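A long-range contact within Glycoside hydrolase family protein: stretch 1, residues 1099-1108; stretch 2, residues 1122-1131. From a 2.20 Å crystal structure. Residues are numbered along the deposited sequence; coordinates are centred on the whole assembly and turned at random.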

ATOM      1  N   VAL A1099      19.364  18.600  12.739  1.00 36.63           N
ATOM      2  CA  VAL A1099      19.837  19.091  11.444  1.00 38.38           C
ATOM      3  C   VAL A1099      21.009  20.055  11.623  1.00 42.22           C
ATOM      4  O   VAL A1099      22.026  19.968  10.921  1.00 46.04           O
ATOM      5  N   ASN A1100      20.878  20.994  12.562  1.00 42.90           N
ATOM      6  CA  ASN A1100      21.833  22.090  12.650  1.00 41.31           C
ATOM      7  C   ASN A1100      23.180  21.603  13.169  1.00 40.46           C
ATOM      8  O   ASN A1100      24.227  22.034  12.682  1.00 47.07           O
ATOM      9  N   ARG A1101      23.178  20.714  14.166  1.00 34.36           N
ATOM     10  CA  ARG A1101      24.436  20.150  14.660  1.00 39.72           C
ATOM     11  C   ARG A1101      25.091  19.248  13.623  1.00 42.05           C
ATOM     12  O   ARG A1101      26.318  19.098  13.620  1.00 39.65           O
ATOM     13  N   LEU A1102      24.289  18.616  12.765  1.00 38.43           N
ATOM     14  CA  LEU A1102      24.842  17.859  11.651  1.00 32.06           C
ATOM     15  C   LEU A1102      25.524  18.794  10.666  1.00 39.61           C
ATOM     16  O   LEU A1102      26.656  18.546  10.239  1.00 48.70           O
ATOM     17  N   ILE A1103      24.841  19.876  10.286  1.00 44.93           N
ATOM     18  CA  ILE A1103      25.477  20.874   9.436  1.00 45.86           C
ATOM     19  C   ILE A1103      26.708  21.450  10.121  1.00 44.47           C
ATOM     20  O   ILE A1103      27.775  21.575   9.510  1.00 48.40           O
ATOM     21  N   GLY A1104      26.591  21.770  11.411  1.00 44.70           N
ATOM     22  CA  GLY A1104      27.722  22.330  12.132  1.00 43.20           C
ATOM     23  C   GLY A1104      28.942  21.435  12.103  1.00 46.96           C
ATOM     24  O   GLY A1104      30.073  21.920  12.145  1.00 45.61           O
ATOM     25  N   ASP A1105      28.737  20.119  12.008  1.00 50.91           N
ATOM     26  CA  ASP A1105      29.857  19.184  12.002  1.00 50.06           C
ATOM     27  C   ASP A1105      30.557  19.114  10.658  1.00 51.69           C
ATOM     28  O   ASP A1105      31.660  18.565  10.578  1.00 56.13           O
ATOM     29  N   GLN A1106      29.949  19.649   9.604  1.00 53.20           N
ATOM     30  CA  GLN A1106      30.589  19.733   8.300  1.00 52.59           C
ATOM     31  C   GLN A1106      31.447  20.976   8.138  1.00 55.29           C
ATOM     32  O   GLN A1106      32.136  21.102   7.121  1.00 63.40           O
ATOM     33  N   GLN A1107      31.413  21.893   9.099  1.00 54.06           N
ATOM     34  CA  GLN A1107      32.150  23.142   8.960  1.00 57.92           C
ATOM     35  C   GLN A1107      33.642  22.888   9.138  1.00 66.41           C
ATOM     36  O   GLN A1107      34.052  22.046   9.940  1.00 65.10           O
ATOM     37  N   GLU A1108      34.452  23.616   8.369  1.00 70.45           N
ATOM     38  CA  GLU A1108      35.901  23.521   8.504  1.00 69.44           C
ATOM     39  C   GLU A1108      36.319  23.812   9.939  1.00 70.60           C
ATOM     40  O   GLU A1108      35.898  24.810  10.532  1.00 69.63           O
ATOM     41  N   ARG A1122      25.589  18.895   3.478  1.00 55.95           N
ATOM     42  CA  ARG A1122      26.748  19.679   3.088  1.00 54.08           C
ATOM     43  C   ARG A1122      26.894  20.875   4.017  1.00 57.11           C
ATOM     44  O   ARG A1122      25.925  21.335   4.624  1.00 58.93           O
ATOM     45  N   ALA A1123      28.121  21.383   4.127  1.00 52.41           N
ATOM     46  CA  ALA A1123      28.339  22.583   4.921  1.00 53.39           C
ATOM     47  C   ALA A1123      27.533  23.762   4.393  1.00 55.10           C
ATOM     48  O   ALA A1123      27.280  24.707   5.145  1.00 51.36           O
ATOM     49  N   ASP A1124      27.128  23.709   3.116  1.00 64.56           N
ATOM     50  CA  ASP A1124      26.238  24.714   2.535  1.00 67.17           C
ATOM     51  C   ASP A1124      24.912  24.800   3.271  1.00 56.86           C
ATOM     52  O   ASP A1124      24.312  25.879   3.340  1.00 57.41           O
ATOM     53  N   ALA A1125      24.422  23.658   3.769  1.00 53.42           N
ATOM     54  CA  ALA A1125      23.000  23.440   3.979  1.00 48.14           C
ATOM     55  C   ALA A1125      22.407  24.557   4.828  1.00 49.57           C
ATOM     56  O   ALA A1125      23.044  25.002   5.795  1.00 46.22           O
ATOM     57  N   PRO A1126      21.235  25.067   4.469  1.00 47.47           N
ATOM     58  CA  PRO A1126      20.610  26.116   5.277  1.00 50.56           C
ATOM     59  C   PRO A1126      20.153  25.550   6.615  1.00 45.00           C
ATOM     60  O   PRO A1126      19.604  24.446   6.687  1.00 44.30           O
ATOM     61  N   LEU A1127      20.404  26.306   7.684  1.00 39.33           N
ATOM     62  CA  LEU A1127      19.985  25.869   9.009  1.00 46.09           C
ATOM     63  C   LEU A1127      18.469  25.977   9.175  1.00 40.69           C
ATOM     64  O   LEU A1127      17.792  26.722   8.469  1.00 44.51           O
ATOM     65  N   ARG A1128      17.930  25.191  10.130  1.00 37.45           N
ATOM     66  CA  ARG A1128      16.525  25.359  10.477  1.00 38.09           C
ATOM     67  C   ARG A1128      16.388  26.397  11.589  1.00 41.99           C
ATOM     68  O   ARG A1128      17.256  26.489  12.459  1.00 44.55           O
ATOM     69  N   PRO A1129      15.330  27.201  11.605  1.00 45.22           N
ATOM     70  CA  PRO A1129      15.141  28.124  12.729  1.00 46.62           C
ATOM     71  C   PRO A1129      15.152  27.339  14.036  1.00 37.19           C
ATOM     72  O   PRO A1129      14.573  26.254  14.127  1.00 38.87           O
ATOM     73  N   SER A1130      15.845  27.881  15.038  1.00 37.63           N
ATOM     74  CA  SER A1130      16.121  27.147  16.261  1.00 39.41           C
ATOM     75  C   SER A1130      15.810  27.990  17.496  1.00 39.24           C
ATOM     76  O   SER A1130      16.057  29.202  17.516  1.00 35.63           O
ATOM     77  N   GLY A1131      15.280  27.333  18.528  1.00 36.46           N
ATOM     78  CA  GLY A1131      15.086  27.936  19.834  1.00 35.25           C
ATOM     79  C   GLY A1131      13.755  28.638  19.992  1.00 41.65           C
ATOM     80  O   GLY A1131      12.796  28.446  19.227  1.00 42.44           O
TER

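What does the start of stretch 2 offer stretch 1? Arg1122 points its CA-to-CB bond away and forms a salt bridge within its own stretch, NH2 to OD2 of Asp1124 at 2.7 Å, and its contacts with stretch 1 come from the backbone. Ala1123 lies sideways, and its CB sits 3.6 Å from O of Gln1106 and 3.9 Å from the CB of that residue. Gln1106 points toward this turn with chi1 and chi2 both m. Gln1107, also m and m, sets off sideways, but its end comes nearer and reaches the same alanine.

Where is the apolar centre of the contact? It gathers around Ile1103, which leaves the helix toward stretch 2 with chi1 m and chi2 t. Its CD1 packs 3.5 Å from CB of Ala1125, which points back toward the helix. The CA-to-CB bond of Pro1126 points away, yet its backbone O remains 3.6 Å from Ile1103 CD1. Leu1127, m and t, starts sideways and brings CD2 to 3.7 Å from that same CD1, so one methyl meets both apolar side chains.

How is the extended backbone held at Arg1128? Asn1100, chi1 m, points toward it and uses both ends of its amide. Arg1128 N donates to Asn1100 OD1 at 2.8 Å, while Asn1100 ND2 donates to Arg1128 O at 3.0 Å; both bonds are nearly straight, and together they clamp one residue's backbone. The CA-to-CB bond of Arg1128 points sideways; its side chain is m, t and p at chi1 to chi3, and its CD rests 3.8 Å from CG2 of Val1099, chi1 t.

What completes the contact beyond Pro1129, which points away? Ser1130, chi1 t, points toward the helix. Water 1 bridges the two stretches, accepting from Asn1100 ND2 at 3.0 Å and from Ser1130 OG at 3.1 Å.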

ATOM      1  CB  VAL A1099      18.677  19.748  10.673  1.00 39.12           C
ATOM      2  CG1 VAL A1099      19.183  20.509   9.453  1.00 30.53           C
ATOM      3  CG2 VAL A1099      17.658  18.698  10.268  1.00 33.25           C
ATOM      4  CB  ASN A1100      21.272  23.205  13.543  1.00 40.37           C
ATOM      5  CG  ASN A1100      20.155  24.007  12.873  1.00 48.84           C
ATOM      6  OD1 ASN A1100      19.796  23.758  11.721  1.00 42.36           O
ATOM      7  ND2 ASN A1100      19.604  24.981  13.601  1.00 39.65           N
ATOM      8  CB  ARG A1101      24.195  19.364  15.951  1.00 37.78           C
ATOM      9  CG  ARG A1101      25.472  18.953  16.664  1.00 40.47           C
ATOM     10  CD  ARG A1101      26.298  20.208  17.033  1.00 40.83           C
ATOM     11  NE  ARG A1101      27.418  20.435  16.129  1.00 34.75           N
ATOM     12  CZ  ARG A1101      28.351  21.370  16.305  1.00 42.42           C
ATOM     13  NH1 ARG A1101      28.305  22.167  17.357  1.00 41.83           N
ATOM     14  NH2 ARG A1101      29.341  21.498  15.432  1.00 36.88           N
ATOM     15  CB  LEU A1102      23.735  17.060  10.954  1.00 31.01           C
ATOM     16  CG  LEU A1102      23.163  15.827  11.660  1.00 35.19           C
ATOM     17  CD1 LEU A1102      21.889  15.375  10.964  1.00 28.97           C
ATOM     18  CD2 LEU A1102      24.200  14.697  11.643  1.00 37.26           C
ATOM     19  CB  ILE A1103      24.463  21.962   9.061  1.00 42.81           C
ATOM     20  CG1 ILE A1103      23.332  21.326   8.251  1.00 40.23           C
ATOM     21  CG2 ILE A1103      25.173  23.086   8.313  1.00 39.88           C
ATOM     22  CD1 ILE A1103      22.124  22.216   8.097  1.00 46.56           C
ATOM     23  CB  ASP A1105      29.393  17.791  12.416  1.00 50.88           C
ATOM     24  CG  ASP A1105      29.373  17.613  13.919  1.00 48.97           C
ATOM     25  OD1 ASP A1105      29.572  18.609  14.640  1.00 52.64           O
ATOM     26  OD2 ASP A1105      29.145  16.475  14.376  1.00 55.59           O
ATOM     27  CB  GLN A1106      29.533  19.712   7.193  1.00 57.87           C
ATOM     28  CG  GLN A1106      28.804  18.412   7.101  1.00 57.29           C
ATOM     29  CD  GLN A1106      29.729  17.275   6.745  1.00 68.55           C
ATOM     30  OE1 GLN A1106      29.848  16.309   7.495  1.00 71.05           O
ATOM     31  NE2 GLN A1106      30.397  17.383   5.595  1.00 70.85           N
ATOM     32  CB  GLN A1107      31.662  24.176   9.980  1.00 57.27           C
ATOM     33  CG  GLN A1107      30.174  24.482   9.925  1.00 56.50           C
ATOM     34  CD  GLN A1107      29.701  24.864   8.537  1.00 58.76           C
ATOM     35  OE1 GLN A1107      28.753  24.271   8.003  1.00 64.74           O
ATOM     36  NE2 GLN A1107      30.345  25.856   7.948  1.00 55.61           N
ATOM     37  CB  GLU A1108      36.588  24.490   7.541  1.00 71.30           C
ATOM     38  CG  GLU A1108      36.747  23.957   6.126  1.00 78.53           C
ATOM     39  CD  GLU A1108      38.172  24.109   5.618  1.00 93.72           C
ATOM     40  OE1 GLU A1108      38.942  23.128   5.712  1.00 94.43           O
ATOM     41  OE2 GLU A1108      38.529  25.217   5.152  1.00 96.52           O
ATOM     42  CB  ARG A1122      26.611  20.157   1.642  1.00 53.27           C
ATOM     43  CG  ARG A1122      26.211  19.077   0.660  1.00 63.22           C
ATOM     44  CD  ARG A1122      25.319  19.651  -0.438  1.00 69.54           C
ATOM     45  NE  ARG A1122      25.827  20.933  -0.919  1.00 78.04           N
ATOM     46  CZ  ARG A1122      26.831  21.062  -1.782  1.00 87.05           C
ATOM     47  NH1 ARG A1122      27.434  19.982  -2.268  1.00 92.51           N
ATOM     48  NH2 ARG A1122      27.233  22.269  -2.164  1.00 87.32           N
ATOM     49  CB  ALA A1123      29.833  22.922   4.959  1.00 57.65           C
ATOM     50  CB  ASP A1124      25.904  24.380   1.080  1.00 77.12           C
ATOM     51  CG  ASP A1124      27.105  24.195   0.227  1.00 88.45           C
ATOM     52  OD1 ASP A1124      28.063  23.521   0.669  1.00 99.36           O
ATOM     53  OD2 ASP A1124      27.064  24.708  -0.910  1.00 89.99           O
ATOM     54  CB  ALA A1125      22.748  22.084   4.634  1.00 42.26           C
ATOM     55  CB  PRO A1126      19.424  26.553   4.412  1.00 50.43           C
ATOM     56  CG  PRO A1126      19.088  25.329   3.621  1.00 47.65           C
ATOM     57  CD  PRO A1126      20.401  24.654   3.331  1.00 48.48           C
ATOM     58  CB  LEU A1127      20.671  26.692  10.094  1.00 48.92           C
ATOM     59  CG  LEU A1127      22.189  26.617  10.143  1.00 51.86           C
ATOM     60  CD1 LEU A1127      22.708  27.494  11.288  1.00 47.31           C
ATOM     61  CD2 LEU A1127      22.628  25.181  10.314  1.00 50.02           C
ATOM     62  CB  ARG A1128      15.914  24.032  10.937  1.00 40.01           C
ATOM     63  CG  ARG A1128      15.701  23.013   9.811  1.00 42.45           C
ATOM     64  CD  ARG A1128      15.294  21.648  10.331  1.00 40.59           C
ATOM     65  NE  ARG A1128      14.129  21.720  11.206  1.00 42.10           N
ATOM     66  CZ  ARG A1128      12.942  21.167  10.953  1.00 48.08           C
ATOM     67  NH1 ARG A1128      12.735  20.474   9.833  1.00 45.64           N
ATOM     68  NH2 ARG A1128      11.961  21.301  11.839  1.00 41.00           N
ATOM     69  CB  PRO A1129      13.773  28.757  12.449  1.00 48.04           C
ATOM     70  CG  PRO A1129      13.522  28.505  10.979  1.00 46.54           C
ATOM     71  CD  PRO A1129      14.157  27.174  10.713  1.00 45.30           C
ATOM     72  CB  SER A1130      17.592  26.708  16.291  1.00 43.12           C
ATOM     73  OG  SER A1130      17.826  25.873  17.404  1.00 51.54           O
TER
HETATM   74  O   HOH W   1      20.731  25.454  16.357  1.00 38.74           O